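Local coordinates for protein 4-hydroxy-3-methylbut-2-enyl diphosphate reductase, apicoplast (Plasmodium falciparum, PDB 4N7B) that reduces (E)-4-hydroxy-3-methylbut-2-enyl diphosphate to isopentenyl and dimethylallyl diphosphate, using an iron-sulfur cluster, in the last step of the apicoplast isoprenoid precursor pathway, at residues 223-228 with 421-426; 253-258 with 274-279; 288-293 with 310-315; 432-437 with 478-483. All coordinates share one frame; numbering follows the deposited sequence.

Interaction 1: residues 223-228 with 421-426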
loop_
_atom_site.group_PDB
_atom_site.type_symbol
_atom_site.label_atom_id
_atom_site.label_comp_id
_atom_site.label_asym_id
_atom_site.label_seq_id
_atom_site.Cartn_x
_atom_site.Cartn_y
_atom_site.Cartn_z
ATOM N N TYR A 223 18.045 -5.439 14.841
ATOM C CA TYR A 223 17.459 -6.501 14.058
ATOM C C TYR A 223 16.946 -5.898 12.771
ATOM O O TYR A 223 15.946 -5.172 12.765
ATOM C CB TYR A 223 16.315 -7.148 14.812
ATOM C CG TYR A 223 16.723 -7.942 16.031
ATOM C CD1 TYR A 223 17.227 -9.222 15.902
ATOM C CD2 TYR A 223 16.566 -7.421 17.317
ATOM C CE1 TYR A 223 17.586 -9.968 17.005
ATOM C CE2 TYR A 223 16.923 -8.163 18.432
ATOM C CZ TYR A 223 17.434 -9.439 18.260
ATOM O OH TYR A 223 17.798 -10.192 19.339
ATOM N N LEU A 224 17.656 -6.167 11.691
ATOM C CA LEU A 224 17.245 -5.737 10.374
ATOM C C LEU A 224 16.324 -6.803 9.811
ATOM O O LEU A 224 16.708 -7.966 9.615
ATOM C CB LEU A 224 18.455 -5.537 9.459
ATOM C CG LEU A 224 18.132 -5.149 8.014
ATOM C CD1 LEU A 224 17.410 -3.793 7.968
ATOM C CD2 LEU A 224 19.428 -5.107 7.194
ATOM N N ILE A 225 15.091 -6.402 9.564
ATOM C CA ILE A 225 14.029 -7.351 9.292
ATOM C C ILE A 225 13.796 -7.548 7.805
ATOM O O ILE A 225 13.850 -6.602 7.015
ATOM C CB ILE A 225 12.724 -6.885 9.932
ATOM C CG1 ILE A 225 12.893 -6.848 11.449
ATOM C CG2 ILE A 225 11.605 -7.819 9.575
ATOM C CD1 ILE A 225 11.810 -6.102 12.194
ATOM N N ASN A 226 13.489 -8.786 7.454
ATOM C CA ASN A 226 13.122 -9.146 6.112
ATOM C C ASN A 226 11.952 -10.099 6.281
ATOM O O ASN A 226 11.968 -10.954 7.160
ATOM C CB ASN A 226 14.333 -9.849 5.441
ATOM C CG ASN A 226 14.198 -9.951 3.954
ATOM O OD1 ASN A 226 14.069 -8.933 3.259
ATOM N ND2 ASN A 226 14.256 -11.186 3.434
ATOM N N PRO A 227 10.919 -9.970 5.455
ATOM C CA PRO A 227 10.756 -8.978 4.395
ATOM C C PRO A 227 10.403 -7.579 4.879
ATOM O O PRO A 227 9.828 -7.391 5.961
ATOM C CB PRO A 227 9.598 -9.545 3.568
ATOM C CG PRO A 227 8.817 -10.334 4.531
ATOM C CD PRO A 227 9.822 -10.947 5.469
ATOM N N ARG A 228 10.749 -6.608 4.033
ATOM C CA ARG A 228 10.506 -5.206 4.285
ATOM C C ARG A 228 10.556 -4.509 2.953
ATOM O O ARG A 228 10.941 -5.117 1.950
ATOM C CB ARG A 228 11.612 -4.610 5.157
ATOM C CG ARG A 228 13.016 -4.676 4.483
ATOM C CD ARG A 228 14.070 -3.950 5.333
ATOM N NE ARG A 228 15.361 -3.873 4.667
ATOM C CZ ARG A 228 16.264 -4.854 4.674
ATOM N NH1 ARG A 228 16.026 -5.975 5.332
ATOM N NH2 ARG A 228 17.414 -4.722 4.024
ATOM N N THR A 421 3.669 -9.569 9.825
ATOM C CA THR A 421 3.939 -10.853 10.470
ATOM C C THR A 421 5.398 -10.932 10.957
ATOM O O THR A 421 5.673 -11.363 12.091
ATOM C CB THR A 421 3.617 -12.033 9.536
ATOM O OG1 THR A 421 2.214 -12.025 9.229
ATOM C CG2 THR A 421 3.985 -13.371 10.205
ATOM N N ALA A 422 6.330 -10.488 10.127
ATOM C CA ALA A 422 7.739 -10.594 10.485
ATOM C C ALA A 422 8.057 -9.651 11.647
ATOM O O ALA A 422 8.710 -10.029 12.612
ATOM C CB ALA A 422 8.596 -10.279 9.289
ATOM N N LEU A 423 7.573 -8.423 11.553
ATOM C CA LEU A 423 7.788 -7.436 12.610
ATOM C C LEU A 423 7.168 -7.913 13.934
ATOM O O LEU A 423 7.784 -7.808 15.012
ATOM C CB LEU A 423 7.169 -6.102 12.195
ATOM C CG LEU A 423 7.119 -5.027 13.286
ATOM C CD1 LEU A 423 8.539 -4.691 13.754
ATOM C CD2 LEU A 423 6.373 -3.770 12.802
ATOM N N ASN A 424 5.948 -8.449 13.854
ATOM C CA ASN A 424 5.252 -8.931 15.048
ATOM C C ASN A 424 6.040 -10.002 15.792
ATOM O O ASN A 424 5.999 -10.055 17.019
ATOM C CB ASN A 424 3.881 -9.492 14.686
ATOM C CG ASN A 424 2.901 -8.412 14.297
ATOM O OD1 ASN A 424 3.119 -7.246 14.592
ATOM N ND2 ASN A 424 1.811 -8.792 13.643
ATOM N N LYS A 425 6.738 -10.861 15.047
ATOM C CA LYS A 425 7.503 -11.970 15.638
ATOM C C LYS A 425 8.706 -11.499 16.428
ATOM O O LYS A 425 9.023 -12.059 17.471
ATOM C CB LYS A 425 8.024 -12.911 14.559
ATOM C CG LYS A 425 7.282 -14.214 14.474
ATOM C CD LYS A 425 7.624 -14.934 13.175
ATOM C CE LYS A 425 6.408 -15.628 12.600
ATOM N NZ LYS A 425 6.743 -16.298 11.314
ATOM N N ILE A 426 9.376 -10.466 15.919
ATOM C CA ILE A 426 10.617 -9.999 16.519
ATOM C C ILE A 426 10.444 -8.791 17.453
ATOM O O ILE A 426 11.208 -8.663 18.400
ATOM C CB ILE A 426 11.696 -9.669 15.440
ATOM C CG1 ILE A 426 13.048 -9.395 16.087
ATOM C CG2 ILE A 426 11.300 -8.453 14.652
ATOM C CD1 ILE A 426 13.559 -10.523 16.974
#
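With CG1 anti to the backbone N (chi1 -171°) and CD1 turned back by chi2 of 56°, Ile-426 sends its two branches to different partners. CD1 lies over one face of the Tyr-223 ring, 4.0 Å from its centroid and 8° off the normal, a well-centred CH-pi contact; the neighbouring CG1 sits over the CG end of the same ring. The other branch, CG2, occupies the crowded position between N and the carbonyl carbon and presses on CD1 of Ile-225 at 3.4 Å, tighter than usual van der Waals contact. Ile-225 CD1 also reaches Leu-423 CD1 (3.9 Å), while its second branch, CG2, meets the methyl CB of Ala-422. That methyl lies next to CD of Pro-227 as well, at 4.1 Å, just after the cis peptide bond that precedes the proline. No hydrogen bond crosses, so the contact is purely apolar packing of a helix on a sheet, the strand and helix axes running 8.5 Å apart and roughly antiparallel. Strand 221-226 is an inner strand of the five-stranded parallel sheet, paired with 477-482 and 506-511; helix 414-427 lies across one face, its Ile-426 also touching Phe-510, whereas Leu-224 packs against Val-495 of helix 488-499.

Interaction 2: residues 253-258 with 274-279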
loop_
_atom_site.group_PDB
_atom_site.type_symbol
_atom_site.label_atom_id
_atom_site.label_comp_id
_atom_site.label_asym_id
_atom_site.label_seq_id
_atom_site.Cartn_x
_atom_site.Cartn_y
_atom_site.Cartn_z
ATOM N N TYR A 253 2.129 12.398 -17.309
ATOM C CA TYR A 253 1.116 12.690 -16.307
ATOM C C TYR A 253 0.706 11.445 -15.548
ATOM O O TYR A 253 0.458 10.398 -16.139
ATOM C CB TYR A 253 -0.091 13.355 -16.961
ATOM C CG TYR A 253 0.222 14.762 -17.395
ATOM C CD1 TYR A 253 0.162 15.813 -16.489
ATOM C CD2 TYR A 253 0.622 15.039 -18.695
ATOM C CE1 TYR A 253 0.463 17.104 -16.872
ATOM C CE2 TYR A 253 0.928 16.332 -19.087
ATOM C CZ TYR A 253 0.845 17.359 -18.170
ATOM O OH TYR A 253 1.149 18.649 -18.545
ATOM N N VAL A 254 0.655 11.567 -14.227
ATOM C CA VAL A 254 0.266 10.457 -13.375
ATOM C C VAL A 254 -0.890 10.889 -12.496
ATOM O O VAL A 254 -0.837 11.938 -11.864
ATOM C CB VAL A 254 1.417 10.022 -12.464
ATOM C CG1 VAL A 254 0.972 8.888 -11.558
ATOM C CG2 VAL A 254 2.629 9.622 -13.290
ATOM N N LYS A 255 -1.937 10.076 -12.465
ATOM C CA LYS A 255 -3.104 10.370 -11.656
ATOM C C LYS A 255 -2.871 9.876 -10.225
ATOM O O LYS A 255 -2.718 8.683 -9.994
ATOM C CB LYS A 255 -4.337 9.722 -12.279
ATOM C CG LYS A 255 -5.556 9.719 -11.392
ATOM C CD LYS A 255 -6.016 11.112 -11.006
ATOM C CE LYS A 255 -7.283 11.021 -10.149
ATOM N NZ LYS A 255 -7.874 12.346 -9.789
ATOM N N HIS A 256 -2.883 10.834 -9.300
ATOM C CA HIS A 256 -2.443 10.684 -7.908
ATOM C C HIS A 256 -0.986 10.259 -7.807
ATOM O O HIS A 256 -0.386 9.806 -8.784
ATOM C CB HIS A 256 -3.328 9.732 -7.092
ATOM C CG HIS A 256 -3.139 9.881 -5.611
ATOM N ND1 HIS A 256 -3.697 10.922 -4.897
ATOM C CD2 HIS A 256 -2.426 9.157 -4.716
ATOM C CE1 HIS A 256 -3.353 10.819 -3.627
ATOM N NE2 HIS A 256 -2.581 9.757 -3.491
ATOM N N LYS A 257 -0.418 10.418 -6.615
ATOM C CA LYS A 257 0.962 10.031 -6.377
ATOM C C LYS A 257 1.102 8.543 -6.688
ATOM O O LYS A 257 0.275 7.731 -6.294
ATOM C CB LYS A 257 1.370 10.368 -4.950
ATOM C CG LYS A 257 1.404 11.875 -4.716
ATOM C CD LYS A 257 1.880 12.219 -3.320
ATOM C CE LYS A 257 2.196 13.713 -3.182
ATOM N NZ LYS A 257 3.430 14.122 -3.930
ATOM N N ILE A 258 2.132 8.201 -7.442
ATOM C CA ILE A 258 2.261 6.857 -7.994
ATOM C C ILE A 258 2.374 5.793 -6.900
ATOM O O ILE A 258 1.838 4.698 -7.036
ATOM C CB ILE A 258 3.458 6.808 -8.960
ATOM C CG1 ILE A 258 3.118 5.948 -10.178
ATOM C CG2 ILE A 258 4.717 6.396 -8.239
ATOM C CD1 ILE A 258 3.284 4.540 -9.968
ATOM N N ILE A 274 4.655 14.241 -13.662
ATOM C CA ILE A 274 3.819 15.199 -12.957
ATOM C C ILE A 274 2.588 14.490 -12.409
ATOM O O ILE A 274 1.831 13.855 -13.156
ATOM C CB ILE A 274 3.384 16.352 -13.879
ATOM C CG1 ILE A 274 4.613 17.108 -14.395
ATOM C CG2 ILE A 274 2.449 17.300 -13.140
ATOM C CD1 ILE A 274 4.307 18.087 -15.513
ATOM N N PHE A 275 2.391 14.600 -11.100
ATOM C CA PHE A 275 1.262 13.951 -10.442
ATOM C C PHE A 275 0.105 14.928 -10.326
ATOM O O PHE A 275 0.252 16.023 -9.787
ATOM C CB PHE A 275 1.680 13.432 -9.065
ATOM C CG PHE A 275 2.883 12.546 -9.110
ATOM C CD1 PHE A 275 4.127 13.020 -8.744
ATOM C CD2 PHE A 275 2.774 11.250 -9.570
ATOM C CE1 PHE A 275 5.237 12.199 -8.806
ATOM C CE2 PHE A 275 3.874 10.432 -9.642
ATOM C CZ PHE A 275 5.110 10.904 -9.260
ATOM N N ILE A 276 -1.048 14.528 -10.843
ATOM C CA ILE A 276 -2.186 15.429 -10.933
ATOM C C ILE A 276 -3.414 14.797 -10.309
ATOM O O ILE A 276 -3.464 13.586 -10.112
ATOM C CB ILE A 276 -2.476 15.786 -12.411
ATOM C CG1 ILE A 276 -2.921 14.549 -13.194
ATOM C CG2 ILE A 276 -1.226 16.358 -13.069
ATOM C CD1 ILE A 276 -4.408 14.260 -13.118
ATOM N N GLU A 277 -4.400 15.623 -9.986
ATOM C CA GLU A 277 -5.691 15.131 -9.519
ATOM C C GLU A 277 -6.787 15.571 -10.474
ATOM O O GLU A 277 -7.852 14.960 -10.537
ATOM C CB GLU A 277 -5.998 15.648 -8.111
ATOM C CG GLU A 277 -5.052 15.148 -7.040
ATOM C CD GLU A 277 -5.130 13.650 -6.829
ATOM O OE1 GLU A 277 -6.047 13.001 -7.384
ATOM O OE2 GLU A 277 -4.263 13.114 -6.097
ATOM N N ASP A 278 -6.519 16.636 -11.217
ATOM C CA ASP A 278 -7.492 17.183 -12.141
ATOM C C ASP A 278 -7.078 16.815 -13.558
ATOM O O ASP A 278 -6.059 17.293 -14.057
ATOM C CB ASP A 278 -7.566 18.702 -11.982
ATOM C CG ASP A 278 -8.780 19.302 -12.658
ATOM O OD1 ASP A 278 -9.110 18.879 -13.787
ATOM O OD2 ASP A 278 -9.406 20.201 -12.055
ATOM N N LEU A 279 -7.869 15.963 -14.203
ATOM C CA LEU A 279 -7.543 15.488 -15.546
ATOM C C LEU A 279 -7.537 16.591 -16.608
ATOM O O LEU A 279 -7.048 16.376 -17.715
ATOM C CB LEU A 279 -8.491 14.364 -15.958
ATOM C CG LEU A 279 -7.935 12.973 -15.659
ATOM C CD1 LEU A 279 -7.886 12.743 -14.146
ATOM C CD2 LEU A 279 -8.752 11.898 -16.367
#
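Strands 252-255 and 273-276 are the parallel strands of a beta-alpha-beta unit whose crossover is helix 262-271. Their ladder is regular: Val-254 N gives to Ile-274 O (2.8 Å), Val-254 O takes Ile-276 N nearly along its C=O axis, and His-256 N continues the series to Ile-276 O. The tight side carries Val-254 and Phe-275, whose side chains lie side by side; CB of Val-254 lies 3.4 Å from CD2 of Phe-275, and Ile-258 CB follows at CE2 (3.7 Å). Helix 262-271 covers this packing through Cys-265. On the other face, Tyr-253 offers an edge, CD1, to Ile-276 CG2. The solvent-facing part, around the exposed Glu-277, is polar and held by hydrogen bonds rather than packing. Lys-255, bent at chi2 (61°), crosses it at about a right angle and bridges OE1 on the anti lone pair while NZ also binds the backbone O of Glu-277 at 2.7 Å. With OE2 taken by His-256, both carboxylate oxygens are engaged, probably favouring a charged Glu-277. His-256 NE2 hydrogen-bonds to His-260, probably a substrate ligand as in related enzymes; ND1 donates to the syn lone pair of Glu-277 OE2 at 2.6 Å, 23° out of the imidazole plane.

Interaction 3: residues 288-293 with 310-315. With F3S (Fe3-s4 cluster), chain B.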
loop_
_atom_site.group_PDB
_atom_site.type_symbol
_atom_site.label_atom_id
_atom_site.label_comp_id
_atom_site.label_asym_id
_atom_site.label_seq_id
_atom_site.Cartn_x
_atom_site.Cartn_y
_atom_site.Cartn_z
ATOM N N LEU A 288 -1.564 9.151 -19.700
ATOM C CA LEU A 288 -1.911 9.242 -18.295
ATOM C C LEU A 288 -1.724 7.899 -17.628
ATOM O O LEU A 288 -2.229 6.888 -18.112
ATOM C CB LEU A 288 -3.350 9.689 -18.093
ATOM C CG LEU A 288 -3.754 9.782 -16.614
ATOM C CD1 LEU A 288 -2.950 10.861 -15.891
ATOM C CD2 LEU A 288 -5.234 10.061 -16.499
ATOM N N ILE A 289 -1.008 7.905 -16.507
ATOM C CA ILE A 289 -0.763 6.693 -15.736
ATOM C C ILE A 289 -1.605 6.646 -14.463
ATOM O O ILE A 289 -1.638 7.613 -13.695
ATOM C CB ILE A 289 0.712 6.595 -15.344
ATOM C CG1 ILE A 289 1.575 6.614 -16.612
ATOM C CG2 ILE A 289 0.957 5.340 -14.542
ATOM C CD1 ILE A 289 3.066 6.595 -16.356
ATOM N N TYR A 290 -2.278 5.522 -14.234
ATOM C CA TYR A 290 -3.034 5.333 -13.001
ATOM C C TYR A 290 -2.125 4.716 -11.945
ATOM O O TYR A 290 -1.397 3.761 -12.220
ATOM C CB TYR A 290 -4.256 4.438 -13.237
ATOM C CG TYR A 290 -5.224 4.982 -14.262
ATOM C CD1 TYR A 290 -5.720 6.277 -14.166
ATOM C CD2 TYR A 290 -5.628 4.212 -15.340
ATOM C CE1 TYR A 290 -6.602 6.778 -15.109
ATOM C CE2 TYR A 290 -6.511 4.708 -16.290
ATOM C CZ TYR A 290 -6.991 5.989 -16.172
ATOM O OH TYR A 290 -7.874 6.478 -17.121
ATOM N N SER A 291 -2.174 5.252 -10.732
ATOM C CA SER A 291 -1.265 4.818 -9.685
ATOM C C SER A 291 -1.571 3.405 -9.194
ATOM O O SER A 291 -2.599 2.819 -9.531
ATOM C CB SER A 291 -1.339 5.775 -8.495
ATOM O OG SER A 291 -2.514 5.533 -7.743
ATOM N N ALA A 292 -0.673 2.880 -8.366
ATOM C CA ALA A 292 -0.795 1.537 -7.817
ATOM C C ALA A 292 -2.063 1.328 -7.014
ATOM O O ALA A 292 -2.543 0.201 -6.903
ATOM C CB ALA A 292 0.401 1.244 -6.956
ATOM N N HIS A 293 -2.599 2.406 -6.451
ATOM C CA HIS A 293 -3.748 2.324 -5.552
ATOM C C HIS A 293 -5.053 2.142 -6.304
ATOM O O HIS A 293 -6.108 1.934 -5.706
ATOM C CB HIS A 293 -3.842 3.612 -4.731
ATOM C CG HIS A 293 -2.545 4.020 -4.108
ATOM N ND1 HIS A 293 -1.839 5.129 -4.521
ATOM C CD2 HIS A 293 -1.812 3.447 -3.124
ATOM C CE1 HIS A 293 -0.733 5.231 -3.806
ATOM N NE2 HIS A 293 -0.690 4.221 -2.954
ATOM N N GLU A 310 -4.182 5.686 -21.819
ATOM C CA GLU A 310 -4.325 5.152 -20.479
ATOM C C GLU A 310 -3.319 4.043 -20.223
ATOM O O GLU A 310 -3.309 3.024 -20.910
ATOM C CB GLU A 310 -5.730 4.611 -20.289
ATOM C CG GLU A 310 -6.796 5.675 -20.290
ATOM C CD GLU A 310 -8.176 5.083 -20.154
ATOM O OE1 GLU A 310 -8.779 4.761 -21.201
ATOM O OE2 GLU A 310 -8.647 4.919 -19.001
ATOM N N ILE A 311 -2.476 4.250 -19.220
ATOM C CA ILE A 311 -1.516 3.240 -18.809
ATOM C C ILE A 311 -1.724 2.915 -17.334
ATOM O O ILE A 311 -1.385 3.709 -16.454
ATOM C CB ILE A 311 -0.083 3.697 -19.069
ATOM C CG1 ILE A 311 0.132 3.799 -20.580
ATOM C CG2 ILE A 311 0.903 2.716 -18.436
ATOM C CD1 ILE A 311 1.565 3.926 -20.985
ATOM N N ASP A 312 -2.285 1.738 -17.080
ATOM C CA ASP A 312 -2.837 1.418 -15.775
ATOM C C ASP A 312 -1.863 0.631 -14.906
ATOM O O ASP A 312 -1.675 -0.565 -15.110
ATOM C CB ASP A 312 -4.122 0.617 -15.951
ATOM C CG ASP A 312 -4.862 0.412 -14.649
ATOM O OD1 ASP A 312 -4.364 0.846 -13.585
ATOM O OD2 ASP A 312 -5.943 -0.204 -14.683
ATOM N N ALA A 313 -1.277 1.302 -13.914
ATOM C CA ALA A 313 -0.308 0.667 -13.013
ATOM C C ALA A 313 -0.964 0.263 -11.711
ATOM O O ALA A 313 -0.276 0.027 -10.710
ATOM C CB ALA A 313 0.881 1.604 -12.733
ATOM N N THR A 314 -2.293 0.189 -11.714
ATOM C CA THR A 314 -3.015 -0.336 -10.557
ATOM C C THR A 314 -2.349 -1.645 -10.196
ATOM O O THR A 314 -2.093 -2.476 -11.066
ATOM C CB THR A 314 -4.493 -0.641 -10.873
ATOM O OG1 THR A 314 -5.213 0.572 -11.093
ATOM C CG2 THR A 314 -5.149 -1.406 -9.733
ATOM N N CYS A 315 -2.053 -1.835 -8.920
ATOM C CA CYS A 315 -1.569 -3.120 -8.446
ATOM C C CYS A 315 -2.577 -4.244 -8.721
ATOM O O CYS A 315 -3.760 -4.104 -8.418
ATOM C CB CYS A 315 -1.284 -3.062 -6.946
ATOM S SG CYS A 315 -0.668 -4.663 -6.370
HETATM FE FE1 F3S B . 2.005 -3.439 -2.689
HETATM FE FE3 F3S B . -0.090 -4.184 -4.208
HETATM FE FE4 F3S B . 0.034 -4.770 -1.589
HETATM S S1 F3S B . 0.883 -2.211 -4.116
HETATM S S2 F3S B . 1.201 -3.132 -0.635
HETATM S S3 F3S B . 1.347 -5.500 -3.211
HETATM S S4 F3S B . -1.746 -4.176 -2.733
#
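Tyr-290 lays the edge of its ring along the side chains of Glu-310 and Asp-312, CD2 lying 3.9 Å from Asp-312 CB. Both carboxylates stand almost perpendicular to the ring. The phenol OH donates to the anti lone pair of Glu-310 OE2 at 2.6 Å, a short bond across the strands. Asp-312, with CG anti to its backbone N, turns back on its own chain: OD1 accepts from Thr-314 N, met from above the carboxylate plane, and from Thr-314 OG1 (2.6 Å) on the syn lone pair. The first bond makes an Asx turn; OD2 is salt-bridged to Arg-300 of helix 297-305. Tyr-290 and Asp-312 are the last residues of the parallel strands 287-290 and 309-312, joined through that helix in a beta-alpha-beta unit. On the opposite face, Ile-289 and Ile-311 lie side by side beneath helix 232-247. Past the last bridge, Ala-313 N binds Tyr-290 O, and Cys-315 N donates to Ala-292 O at 2.9 Å and 172°, holding the two loops together at the active site. SG of Cys-315, anti to its backbone N (chi1 -179°), caps the helix that follows and ligates, at 2.3 Å, FE3 of the [3Fe-4S] cluster, which Cys-231 and Cys-413 also bind. His-293, probably a substrate ligand as in relatives, stacks on His-260, and Ser-291 OG meets its ND1 in a weak hydrogen bond.

Interaction 4: residues 432-437 with 478-483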
loop_
_atom_site.group_PDB
_atom_site.type_symbol
_atom_site.label_atom_id
_atom_site.label_comp_id
_atom_site.label_asym_id
_atom_site.label_seq_id
_atom_site.Cartn_x
_atom_site.Cartn_y
_atom_site.Cartn_z
ATOM N N LEU A 432 12.502 -0.798 21.068
ATOM C CA LEU A 432 11.999 0.198 20.142
ATOM C C LEU A 432 11.901 -0.365 18.730
ATOM O O LEU A 432 12.796 -1.085 18.268
ATOM C CB LEU A 432 12.935 1.401 20.125
ATOM C CG LEU A 432 12.626 2.406 19.026
ATOM C CD1 LEU A 432 11.382 3.211 19.396
ATOM C CD2 LEU A 432 13.811 3.325 18.792
ATOM N N THR A 433 10.837 0.005 18.030
ATOM C CA THR A 433 10.671 -0.347 16.628
ATOM C C THR A 433 10.778 0.921 15.775
ATOM O O THR A 433 10.101 1.921 16.043
ATOM C CB THR A 433 9.298 -1.010 16.365
ATOM O OG1 THR A 433 9.266 -2.320 16.955
ATOM C CG2 THR A 433 9.062 -1.125 14.860
ATOM N N ILE A 434 11.639 0.883 14.764
ATOM C CA ILE A 434 11.727 1.973 13.798
ATOM C C ILE A 434 11.210 1.498 12.464
ATOM O O ILE A 434 11.713 0.515 11.904
ATOM C CB ILE A 434 13.154 2.471 13.592
ATOM C CG1 ILE A 434 13.667 3.143 14.859
ATOM C CG2 ILE A 434 13.194 3.476 12.440
ATOM C CD1 ILE A 434 15.119 3.503 14.784
ATOM N N VAL A 435 10.177 2.169 11.975
ATOM C CA VAL A 435 9.638 1.860 10.677
ATOM C C VAL A 435 10.024 2.984 9.757
ATOM O O VAL A 435 9.716 4.144 10.031
ATOM C CB VAL A 435 8.124 1.758 10.680
ATOM C CG1 VAL A 435 7.629 1.471 9.268
ATOM C CG2 VAL A 435 7.675 0.679 11.644
ATOM N N VAL A 436 10.708 2.646 8.663
ATOM C CA VAL A 436 11.123 3.673 7.709
ATOM C C VAL A 436 10.061 3.808 6.651
ATOM O O VAL A 436 9.660 2.837 6.017
ATOM C CB VAL A 436 12.478 3.358 7.096
ATOM C CG1 VAL A 436 12.937 4.492 6.211
ATOM C CG2 VAL A 436 13.479 3.095 8.216
ATOM N N GLY A 437 9.543 5.015 6.503
ATOM C CA GLY A 437 8.529 5.237 5.499
ATOM C C GLY A 437 7.823 6.550 5.676
ATOM O O GLY A 437 8.132 7.327 6.600
ATOM N N ILE A 478 16.753 -2.753 18.912
ATOM C CA ILE A 478 15.894 -2.105 17.941
ATOM C C ILE A 478 15.449 -3.069 16.836
ATOM O O ILE A 478 16.253 -3.805 16.242
ATOM C CB ILE A 478 16.644 -0.958 17.298
ATOM C CG1 ILE A 478 16.986 0.070 18.354
ATOM C CG2 ILE A 478 15.852 -0.355 16.148
ATOM C CD1 ILE A 478 17.972 1.107 17.879
ATOM N N ALA A 479 14.156 -3.049 16.569
ATOM C CA ALA A 479 13.574 -3.758 15.453
ATOM C C ALA A 479 13.497 -2.754 14.298
ATOM O O ALA A 479 12.861 -1.697 14.444
ATOM C CB ALA A 479 12.183 -4.228 15.835
ATOM N N LEU A 480 14.166 -3.028 13.174
ATOM C CA LEU A 480 14.141 -2.064 12.070
ATOM C C LEU A 480 13.486 -2.665 10.836
ATOM O O LEU A 480 13.926 -3.708 10.348
ATOM C CB LEU A 480 15.547 -1.584 11.735
ATOM C CG LEU A 480 15.704 -0.705 10.495
ATOM C CD1 LEU A 480 15.037 0.659 10.675
ATOM C CD2 LEU A 480 17.185 -0.528 10.167
ATOM N N THR A 481 12.415 -2.034 10.357
ATOM C CA THR A 481 11.772 -2.472 9.129
ATOM C C THR A 481 11.362 -1.283 8.264
ATOM O O THR A 481 11.688 -0.146 8.579
ATOM C CB THR A 481 10.565 -3.367 9.400
ATOM O OG1 THR A 481 10.107 -3.904 8.153
ATOM C CG2 THR A 481 9.458 -2.600 10.027
ATOM N N SER A 482 10.648 -1.530 7.178
ATOM C CA SER A 482 10.281 -0.448 6.293
ATOM C C SER A 482 9.032 -0.820 5.529
ATOM O O SER A 482 8.751 -1.996 5.315
ATOM C CB SER A 482 11.426 -0.136 5.321
ATOM O OG SER A 482 11.723 -1.284 4.543
ATOM N N ALA A 483 8.278 0.201 5.139
ATOM C CA ALA A 483 7.002 0.015 4.475
ATOM C C ALA A 483 7.172 -0.429 3.034
ATOM O O ALA A 483 8.273 -0.395 2.481
ATOM C CB ALA A 483 6.221 1.296 4.516
#
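Strands 432-436 and 478-482 run parallel with axes 4.5 Å apart, and five hydrogen bonds alternate between them from Ala-479 N to Leu-432 O (2.9 Å) up to Ala-483 N to Val-436 O (3.1 Å). Most donors lie nearly along the acceptor C=O axis; Val-436 N instead meets Thr-481 O on a lone pair. Leu-480, with CG anti to its backbone N (chi1 173°), leans across so that CD1 sits between Ile-434 CG2 and Val-436 CG2, both 3.8 Å away. Ile-434 sends CD1 the other way, to Ile-478 CG2 at 4.2 Å. Opposite these, Val-435 and Thr-481 lie side by side, joined through their CG2 methyls, and Thr-433 OG1 passes Ala-479 CB at 3.7 Å while bonding to Ser-451. Gly-437, just past the strand, has backbone angles (166°, 179°) that would bring a CB into collision with the carbonyl O of Val-436 and close to Ala-483 CB. On the cluster side, Ala-483 touches Asn-443, a probable substrate ligand. Strand 477-482 is central in the five-stranded parallel sheet, between 432-436 and 221-226, with 458-461 beyond 432-436; helix 488-499 packs Phe-494 on Ile-434 and Val-436, and helix 442-452 packs Leu-447 and Val-448 on Val-435.

In the fold
From the N terminus, strand 221-226 opens interaction 1, whose loop closes only when helix 414-427 returns to it. Interactions 2 and 3 nest inside that loop, in series: each closes a short beta-alpha-beta excursion, and they share one four-stranded parallel sheet, in which 252-255 and 287-290 are neighbours. Interaction 4 opens afterwards and closes the loop through helix 442-452 and strand 458-461 when strand 477-482 pairs with 432-436; it shares the sheet of interaction 1, 221-226 lying beside 477-482. No loops cross. These two sheets are among three in the chain, the centres of interactions 1 and 3 about 29 Å apart, and the cluster lies where the three lobes of this IspH-family fold meet.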